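Local coordinates for chorismate synthase (Aquifex aeolicus, PDB 1Q1L), which probably catalyses the FMNH2-dependent anti-1,4-elimination of phosphate from 5-enolpyruvylshikimate-3-phosphate to give chorismate, the last step of the shikimate pathway, at residues 19-33 with 75-89. Sequence-based numbering, arbitrary orientation.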
# COMPACT_ATOMS: atom_id res chain seq x y z
N GLY A 19 -21.24 20.94 -0.56
CA GLY A 19 -20.41 21.39 0.53
C GLY A 19 -19.58 22.54 0.02
O GLY A 19 -19.79 23.00 -1.10
N LYS A 20 -18.64 23.02 0.82
CA LYS A 20 -17.80 24.13 0.40
C LYS A 20 -17.13 23.84 -0.93
O LYS A 20 -17.08 24.69 -1.81
CB LYS A 20 -16.74 24.41 1.47
CG LYS A 20 -17.34 24.68 2.85
CD LYS A 20 -16.27 24.99 3.88
CE LYS A 20 -16.88 25.27 5.24
NZ LYS A 20 -15.83 25.68 6.21
N GLY A 21 -16.62 22.62 -1.10
CA GLY A 21 -15.96 22.27 -2.35
C GLY A 21 -15.32 20.90 -2.35
O GLY A 21 -15.53 20.09 -1.45
N LEU A 22 -14.52 20.64 -3.39
CA LEU A 22 -13.84 19.36 -3.51
C LEU A 22 -12.35 19.59 -3.32
O LEU A 22 -11.80 20.56 -3.84
CB LEU A 22 -14.09 18.76 -4.90
CG LEU A 22 -15.55 18.68 -5.33
CD1 LEU A 22 -15.62 18.16 -6.76
CD2 LEU A 22 -16.33 17.78 -4.39
N THR A 23 -11.71 18.70 -2.57
CA THR A 23 -10.28 18.83 -2.33
C THR A 23 -9.53 17.59 -2.81
O THR A 23 -10.02 16.48 -2.69
CB THR A 23 -9.98 19.04 -0.82
OG1 THR A 23 -10.79 20.10 -0.32
CG2 THR A 23 -8.51 19.40 -0.60
N ALA A 24 -8.34 17.80 -3.34
CA ALA A 24 -7.52 16.70 -3.82
C ALA A 24 -6.06 17.00 -3.56
O ALA A 24 -5.63 18.15 -3.64
CB ALA A 24 -7.73 16.49 -5.32
N ILE A 25 -5.32 15.95 -3.22
CA ILE A 25 -3.89 16.06 -3.00
C ILE A 25 -3.27 14.95 -3.82
O ILE A 25 -3.61 13.78 -3.66
CB ILE A 25 -3.49 15.88 -1.51
CG1 ILE A 25 -4.06 17.03 -0.67
CG2 ILE A 25 -1.97 15.87 -1.39
CD1 ILE A 25 -3.73 16.96 0.82
N LEU A 26 -2.36 15.34 -4.71
CA LEU A 26 -1.66 14.42 -5.60
C LEU A 26 -0.18 14.48 -5.27
O LEU A 26 0.41 15.56 -5.22
CB LEU A 26 -1.85 14.85 -7.06
CG LEU A 26 -0.95 14.13 -8.07
CD1 LEU A 26 -1.22 12.64 -8.03
CD2 LEU A 26 -1.19 14.68 -9.47
N GLU A 27 0.43 13.32 -5.06
CA GLU A 27 1.85 13.27 -4.73
C GLU A 27 2.61 12.34 -5.66
O GLU A 27 2.13 11.26 -6.00
CB GLU A 27 2.03 12.80 -3.29
CG GLU A 27 3.47 12.82 -2.82
CD GLU A 27 3.65 12.23 -1.44
OE1 GLU A 27 3.66 10.99 -1.32
OE2 GLU A 27 3.78 13.00 -0.47
N GLY A 28 3.81 12.75 -6.06
CA GLY A 28 4.61 11.90 -6.92
C GLY A 28 4.98 12.47 -8.28
O GLY A 28 5.87 11.93 -8.94
N ILE A 29 4.30 13.53 -8.71
CA ILE A 29 4.64 14.13 -10.01
C ILE A 29 6.02 14.78 -9.84
O ILE A 29 6.24 15.53 -8.90
CB ILE A 29 3.62 15.21 -10.43
CG1 ILE A 29 2.24 14.57 -10.58
CG2 ILE A 29 4.05 15.81 -11.77
CD1 ILE A 29 2.11 13.65 -11.78
N PRO A 30 6.96 14.49 -10.75
CA PRO A 30 8.30 15.07 -10.64
C PRO A 30 8.32 16.59 -10.62
O PRO A 30 7.37 17.25 -11.05
CB PRO A 30 9.03 14.50 -11.85
CG PRO A 30 8.32 13.19 -12.09
CD PRO A 30 6.88 13.57 -11.91
N ALA A 31 9.43 17.12 -10.11
CA ALA A 31 9.64 18.56 -10.03
C ALA A 31 10.03 19.12 -11.40
O ALA A 31 10.58 18.41 -12.24
CB ALA A 31 10.76 18.87 -9.03
N ASN A 32 9.73 20.40 -11.60
CA ASN A 32 10.07 21.12 -12.82
C ASN A 32 9.13 20.87 -14.00
O ASN A 32 9.50 21.10 -15.15
CB ASN A 32 11.52 20.82 -13.22
CG ASN A 32 12.53 21.29 -12.17
OD1 ASN A 32 13.70 20.91 -12.20
ND2 ASN A 32 12.07 22.13 -11.25
N LEU A 33 7.92 20.40 -13.70
CA LEU A 33 6.92 20.17 -14.73
C LEU A 33 6.06 21.44 -14.82
O LEU A 33 5.46 21.85 -13.83
CB LEU A 33 6.00 19.01 -14.35
CG LEU A 33 4.77 18.85 -15.27
CD1 LEU A 33 5.22 18.29 -16.62
CD2 LEU A 33 3.73 17.94 -14.64
N THR A 75 6.23 22.66 -11.08
CA THR A 75 6.03 21.82 -9.90
C THR A 75 7.31 21.83 -9.06
O THR A 75 8.42 21.83 -9.59
CB THR A 75 5.72 20.35 -10.29
OG1 THR A 75 6.76 19.86 -11.13
CG2 THR A 75 4.39 20.25 -11.03
N LEU A 76 7.14 21.84 -7.74
CA LEU A 76 8.28 21.85 -6.83
C LEU A 76 8.74 20.43 -6.55
O LEU A 76 9.92 20.19 -6.28
CB LEU A 76 7.87 22.51 -5.51
CG LEU A 76 7.49 24.00 -5.61
CD1 LEU A 76 6.80 24.45 -4.33
CD2 LEU A 76 8.74 24.81 -5.87
N GLY A 77 7.80 19.49 -6.65
CA GLY A 77 8.10 18.10 -6.38
C GLY A 77 7.37 17.71 -5.10
O GLY A 77 7.29 16.53 -4.75
N SER A 78 6.86 18.71 -4.40
CA SER A 78 6.11 18.48 -3.17
C SER A 78 4.67 18.15 -3.55
O SER A 78 4.29 18.29 -4.71
CB SER A 78 6.16 19.73 -2.28
OG SER A 78 5.70 20.86 -3.00
N PRO A 79 3.85 17.70 -2.58
CA PRO A 79 2.46 17.36 -2.92
C PRO A 79 1.70 18.54 -3.53
O PRO A 79 1.89 19.69 -3.14
CB PRO A 79 1.86 16.95 -1.57
CG PRO A 79 3.05 16.51 -0.77
CD PRO A 79 4.09 17.53 -1.14
N ILE A 80 0.84 18.22 -4.50
CA ILE A 80 0.04 19.23 -5.17
C ILE A 80 -1.39 19.15 -4.62
O ILE A 80 -2.05 18.12 -4.76
CB ILE A 80 -0.00 18.98 -6.69
CG1 ILE A 80 1.43 18.97 -7.25
CG2 ILE A 80 -0.86 20.04 -7.37
CD1 ILE A 80 1.52 18.58 -8.70
N ALA A 81 -1.84 20.23 -4.00
CA ALA A 81 -3.18 20.28 -3.43
C ALA A 81 -4.05 21.20 -4.26
O ALA A 81 -3.64 22.30 -4.64
CB ALA A 81 -3.11 20.78 -1.98
N LEU A 82 -5.27 20.74 -4.54
CA LEU A 82 -6.21 21.50 -5.35
C LEU A 82 -7.53 21.63 -4.62
O LEU A 82 -7.91 20.74 -3.85
CB LEU A 82 -6.46 20.78 -6.68
CG LEU A 82 -5.27 20.27 -7.49
CD1 LEU A 82 -5.78 19.37 -8.61
CD2 LEU A 82 -4.47 21.44 -8.07
N PHE A 83 -8.23 22.74 -4.85
CA PHE A 83 -9.54 22.93 -4.25
C PHE A 83 -10.48 23.42 -5.35
O PHE A 83 -10.14 24.31 -6.11
CB PHE A 83 -9.49 23.96 -3.12
CG PHE A 83 -10.79 24.07 -2.36
CD1 PHE A 83 -11.30 22.98 -1.67
CD2 PHE A 83 -11.52 25.26 -2.38
CE1 PHE A 83 -12.53 23.05 -1.01
CE2 PHE A 83 -12.75 25.35 -1.72
CZ PHE A 83 -13.25 24.24 -1.03
N ILE A 84 -11.65 22.80 -5.43
CA ILE A 84 -12.65 23.17 -6.43
C ILE A 84 -13.91 23.63 -5.69
O ILE A 84 -14.62 22.81 -5.12
CB ILE A 84 -13.04 21.98 -7.33
CG1 ILE A 84 -11.82 21.46 -8.09
CG2 ILE A 84 -14.13 22.40 -8.31
CD1 ILE A 84 -12.06 20.15 -8.81
N ARG A 85 -14.17 24.93 -5.71
CA ARG A 85 -15.35 25.45 -5.04
C ARG A 85 -16.62 24.97 -5.72
O ARG A 85 -16.67 24.86 -6.95
CB ARG A 85 -15.32 26.98 -5.01
CG ARG A 85 -14.23 27.56 -4.12
CD ARG A 85 -14.41 29.06 -3.91
NE ARG A 85 -13.40 29.62 -3.02
CZ ARG A 85 -13.36 30.89 -2.63
NH1 ARG A 85 -14.29 31.75 -3.05
NH2 ARG A 85 -12.40 31.31 -1.82
N ASN A 86 -17.64 24.68 -4.93
CA ASN A 86 -18.92 24.23 -5.48
C ASN A 86 -19.76 25.43 -5.90
O ASN A 86 -20.69 25.29 -6.70
CB ASN A 86 -19.67 23.36 -4.46
CG ASN A 86 -19.08 21.97 -4.34
OD1 ASN A 86 -18.88 21.27 -5.34
ND2 ASN A 86 -18.81 21.54 -3.11
N ARG A 87 -19.42 26.60 -5.36
CA ARG A 87 -20.10 27.85 -5.68
C ARG A 87 -21.58 27.88 -5.30
O ARG A 87 -22.05 28.85 -4.70
CB ARG A 87 -19.94 28.16 -7.17
CG ARG A 87 -18.49 28.29 -7.59
CD ARG A 87 -18.36 28.68 -9.05
NE ARG A 87 -16.96 28.84 -9.44
CZ ARG A 87 -16.12 29.70 -8.87
NH1 ARG A 87 -16.54 30.49 -7.89
NH2 ARG A 87 -14.86 29.78 -9.29
N ASP A 88 -22.30 26.82 -5.64
CA ASP A 88 -23.72 26.73 -5.31
C ASP A 88 -23.81 26.47 -3.81
O ASP A 88 -24.62 25.66 -3.35
CB ASP A 88 -24.37 25.58 -6.08
CG ASP A 88 -24.10 25.66 -7.57
OD1 ASP A 88 -24.47 26.69 -8.18
OD2 ASP A 88 -23.53 24.70 -8.12
N TRP A 89 -22.97 27.16 -3.05
CA TRP A 89 -22.92 27.02 -1.61
C TRP A 89 -23.47 28.26 -0.92
O TRP A 89 -24.28 28.99 -1.50
CB TRP A 89 -21.47 26.78 -1.17
CG TRP A 89 -21.33 26.30 0.24
CD1 TRP A 89 -21.81 25.14 0.76
CD2 TRP A 89 -20.67 26.98 1.31
NE1 TRP A 89 -21.49 25.04 2.09
CE2 TRP A 89 -20.78 26.16 2.46
CE3 TRP A 89 -19.99 28.20 1.42
CZ2 TRP A 89 -20.24 26.53 3.70
CZ3 TRP A 89 -19.45 28.56 2.65
CH2 TRP A 89 -19.58 27.73 3.77
O HOH W 1 4.76 16.94 -7.47
O HOH W 2 7.40 14.38 -6.34
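The Phe83 ring meets Thr23 edge-on: OG1 lies in the ring plane, 3.2 Å from CD1. With CG anti to the backbone N (chi1 -173°), the ring reaches toward the neighbouring strand, and CZ comes within 3.6 Å of CA of Gly21, which has no side chain there. Over one face of the poorly ordered Trp89 indole lies CG of Lys20, a CH-pi contact 3.9 Å from the centroid of the six-membered ring; the extended lysine runs on to a salt bridge with Glu65 of a second subunit. Asn86 ND2 donates a hydrogen bond to Gly19 O, which lies near the amide plane, although the donor stands above the plane of that carbonyl; OD1 is held by Arg140. Between these ends, strands 21-27 and 80-85 form the central antiparallel pair of a four-stranded sheet, one outer layer of the beta-alpha-beta sandwich. Leu22, Ala24 and Leu26 form the hydrogen-bonded pairs with Ile84, Leu82 and Ile80, and helix 142-157 packs against Leu22, Leu26 and Leu82. On the other face, Ile25 CG1 rests 4.1 Å from Ala81 CB. Past the end of this strand pair, Thr75 OG1 donates to a lone pair of Pro30 O in the carbonyl plane (2.7 Å) and accepts a hydrogen bond from Leu33 N (2.9 Å), while Asn32 N reaches Thr75 O in an almost straight bond (179° at the hydrogen).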